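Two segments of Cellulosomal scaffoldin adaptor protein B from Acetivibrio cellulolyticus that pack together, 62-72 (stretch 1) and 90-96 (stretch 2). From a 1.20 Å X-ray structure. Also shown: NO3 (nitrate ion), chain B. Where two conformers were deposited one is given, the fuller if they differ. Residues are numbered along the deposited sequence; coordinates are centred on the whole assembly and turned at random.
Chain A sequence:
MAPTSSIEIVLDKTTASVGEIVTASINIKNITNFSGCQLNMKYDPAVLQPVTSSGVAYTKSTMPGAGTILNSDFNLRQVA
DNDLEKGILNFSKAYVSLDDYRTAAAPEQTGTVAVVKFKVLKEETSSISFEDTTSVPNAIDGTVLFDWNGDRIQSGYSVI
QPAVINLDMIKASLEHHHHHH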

# COMPACT_ATOMS: atom_id res chain seq x y z
N THR A 62 -7.11 -1.81 11.47
CA THR A 62 -5.78 -2.37 11.37
C THR A 62 -4.94 -1.66 10.30
O THR A 62 -5.38 -1.47 9.17
N MET A 63 -3.73 -1.32 10.69
CA MET A 63 -2.76 -0.74 9.80
C MET A 63 -2.03 -1.83 9.00
O MET A 63 -1.77 -2.91 9.51
N PRO A 64 -1.64 -1.55 7.74
CA PRO A 64 -0.75 -2.45 7.02
C PRO A 64 0.54 -2.72 7.78
O PRO A 64 0.94 -1.97 8.66
N GLY A 65 1.19 -3.81 7.41
CA GLY A 65 2.46 -4.16 7.98
C GLY A 65 3.59 -3.24 7.57
O GLY A 65 3.54 -2.54 6.55
N ALA A 66 4.64 -3.27 8.38
CA ALA A 66 5.84 -2.48 8.14
C ALA A 66 6.48 -2.89 6.82
O ALA A 66 6.45 -4.04 6.41
N GLY A 67 7.11 -1.93 6.18
CA GLY A 67 7.93 -2.17 5.03
C GLY A 67 9.40 -1.94 5.34
O GLY A 67 9.85 -2.20 6.46
N THR A 68 10.15 -1.51 4.33
CA THR A 68 11.58 -1.28 4.45
C THR A 68 11.95 0.19 4.60
O THR A 68 13.12 0.50 4.86
N ILE A 69 10.98 1.09 4.46
CA ILE A 69 11.16 2.50 4.72
C ILE A 69 10.00 2.97 5.60
O ILE A 69 9.12 2.19 5.91
N LEU A 70 10.06 4.22 6.07
CA LEU A 70 9.09 4.77 7.04
C LEU A 70 9.14 4.03 8.36
O LEU A 70 8.16 3.91 9.08
N ASN A 71 10.34 3.60 8.71
CA ASN A 71 10.63 2.79 9.87
C ASN A 71 11.50 3.47 10.93
O ASN A 71 11.82 2.87 11.96
N SER A 72 11.85 4.73 10.70
CA SER A 72 12.72 5.46 11.62
C SER A 72 11.90 6.23 12.65
O SER A 72 10.73 6.53 12.44
N ASN A 90 -8.02 2.35 3.65
CA ASN A 90 -7.59 3.75 3.54
C ASN A 90 -6.65 3.99 4.72
O ASN A 90 -7.06 3.84 5.86
N PHE A 91 -5.40 4.32 4.46
CA PHE A 91 -4.45 4.48 5.53
C PHE A 91 -3.44 5.54 5.21
O PHE A 91 -3.18 5.87 4.06
N SER A 92 -2.85 6.08 6.29
CA SER A 92 -1.84 7.11 6.21
C SER A 92 -0.67 6.71 7.07
O SER A 92 -0.87 6.22 8.19
N LYS A 93 0.54 6.96 6.58
CA LYS A 93 1.77 6.63 7.27
C LYS A 93 2.77 7.70 6.90
O LYS A 93 3.13 7.82 5.74
N ALA A 94 3.22 8.47 7.88
CA ALA A 94 4.04 9.63 7.58
C ALA A 94 4.88 10.06 8.77
O ALA A 94 4.44 10.03 9.91
N TYR A 95 6.09 10.48 8.48
CA TYR A 95 6.91 11.10 9.50
C TYR A 95 6.37 12.47 9.91
O TYR A 95 5.93 13.24 9.07
N VAL A 96 6.43 12.78 11.21
CA VAL A 96 6.01 14.06 11.74
C VAL A 96 7.19 14.96 12.06
O VAL A 96 7.10 16.17 11.89

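Stretch 1, mostly loop, lies along the strand of stretch 2, and the two bury 561 Å² between them. F91 and K93 on the strand and Y95 just past it offer the main side chains of stretch 2, and M63 and L70 each bridge two of them.

At one end, F91 points toward stretch 1 with chi1 in the p well, and its ring lies flat beneath P64. The proline also points inward, its ring puckered C-gamma exo, so that CG forms a blunt bump over the aromatic face. It sits 3.5 Å from the centroid of the F91 ring and only 5° off the ring normal, a nearly ideal CH-pi contact; the nearest ring atom, F91 CE2, is 3.6 Å from P64 CG. M63 leaves its backbone sideways, but its t, p, t rotamer brings the end of the chain back to the strand. The terminal methyl fills the hollow between F91 and K93: M63 CE lies 3.9 Å from F91 CD1, 3.8 Å from K93 CB and 3.3 Å from the backbone atom S92 O. The CA-to-CB bond of S92 points away.

K93 spans the middle. All four of its chi angles are t, and the fully extended chain runs under the loop to its ammonium group, which reaches the backbone of G65 to G67. K93 NZ packs against the loop backbone (3.9 Å to G65 O) and is joined to it through two waters. Water 1 accepts from K93 NZ (2.7 Å) and donates to P64 O (2.7 Å). Water 2 accepts from K93 NZ and from G67 N, both at 2.8 Å, and donates to I69 O (2.8 Å) and N71 OD1 (2.6 Å). N71, whose CA-to-CB bond points away from stretch 2, also braces the loop through a 2.6 Å hydrogen bond from N71 ND2 to G67 O.

L70, in the m, t rotamer, fits between K93 and Y95. Its CD1 packs 3.9 Å from K93 CG, while CD2 covers one face of the Y95 ring, 4.0 Å from the centroid and 13° off the normal. The tyrosine starts sideways with chi1 m, yet its end reaches into the segment L70 to S72, where Y95 OH lies 3.2 Å from L70 CA and accepts a hydrogen bond from S72 N (3.0 Å, 159°).

The CA-to-CB bond of A66 points away from stretch 2; its backbone A66 N donates to nitrate O3 at 2.9 Å, the ion probably having come from the crystallisation liquor.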

# COMPACT_ATOMS: atom_id res chain seq x y z
CB THR A 62 -5.83 -3.86 11.03
OG1 THR A 62 -6.69 -4.54 11.97
CG2 THR A 62 -4.47 -4.50 10.98
CB MET A 63 -1.80 0.06 10.68
CG MET A 63 -0.84 0.94 9.97
SD MET A 63 -1.68 2.39 9.32
CE MET A 63 -0.42 2.98 8.19
CB PRO A 64 -0.49 -1.69 5.71
CG PRO A 64 -1.74 -0.91 5.52
CD PRO A 64 -2.03 -0.41 6.90
CB ALA A 66 6.82 -2.66 9.28
CB THR A 68 12.33 -1.86 3.24
OG1 THR A 68 11.86 -1.21 2.09
CG2 THR A 68 12.12 -3.36 3.11
CB ILE A 69 11.28 3.35 3.43
CG1 ILE A 69 10.04 3.25 2.54
CG2 ILE A 69 12.56 3.01 2.66
CD1 ILE A 69 10.07 4.19 1.34
CB LEU A 70 7.65 4.86 6.51
CG LEU A 70 7.46 5.75 5.29
CD1 LEU A 70 6.00 5.70 4.84
CD2 LEU A 70 7.89 7.19 5.57
CB ASN A 71 11.30 1.48 9.34
CG ASN A 71 10.33 0.43 9.00
OD1 ASN A 71 9.19 0.33 9.46
ND2 ASN A 71 10.78 -0.37 8.05
CB SER A 72 13.59 6.46 10.86
OG SER A 72 14.39 5.77 9.90
CB ASN A 90 -8.83 4.66 3.57
CG ASN A 90 -8.56 6.18 3.41
OD1 ASN A 90 -9.48 6.94 2.92
ND2 ASN A 90 -7.53 6.66 3.98
CB PHE A 91 -3.75 3.14 5.87
CG PHE A 91 -3.03 2.51 4.70
CD1 PHE A 91 -1.69 2.76 4.46
CD2 PHE A 91 -3.72 1.65 3.84
CE1 PHE A 91 -1.06 2.18 3.36
CE2 PHE A 91 -3.08 1.06 2.76
CZ PHE A 91 -1.75 1.33 2.55
CB SER A 92 -2.40 8.46 6.68
OG SER A 92 -1.44 9.50 6.46
CB LYS A 93 2.23 5.24 6.76
CG LYS A 93 3.36 4.60 7.45
CD LYS A 93 3.56 3.17 6.94
CE LYS A 93 4.66 2.53 7.68
NZ LYS A 93 4.78 1.14 7.24
CB ALA A 94 3.17 10.79 7.08
CB TYR A 95 8.34 11.25 9.02
CG TYR A 95 9.12 9.97 8.79
CD1 TYR A 95 10.08 9.90 7.79
CD2 TYR A 95 8.98 8.85 9.62
CE1 TYR A 95 10.86 8.77 7.62
CE2 TYR A 95 9.76 7.73 9.43
CZ TYR A 95 10.69 7.70 8.44
OH TYR A 95 11.44 6.55 8.31
CB VAL A 96 5.10 13.86 12.98
CG1 VAL A 96 4.73 15.19 13.64
CG2 VAL A 96 3.85 13.08 12.58
N NO3 B . 4.26 -6.18 10.98
O1 NO3 B . 4.86 -7.11 10.13
O2 NO3 B . 3.05 -6.52 11.56
O3 NO3 B . 4.64 -4.83 10.87
O HOH W 1 2.53 0.23 8.50
O HOH W 2 7.48 0.56 7.49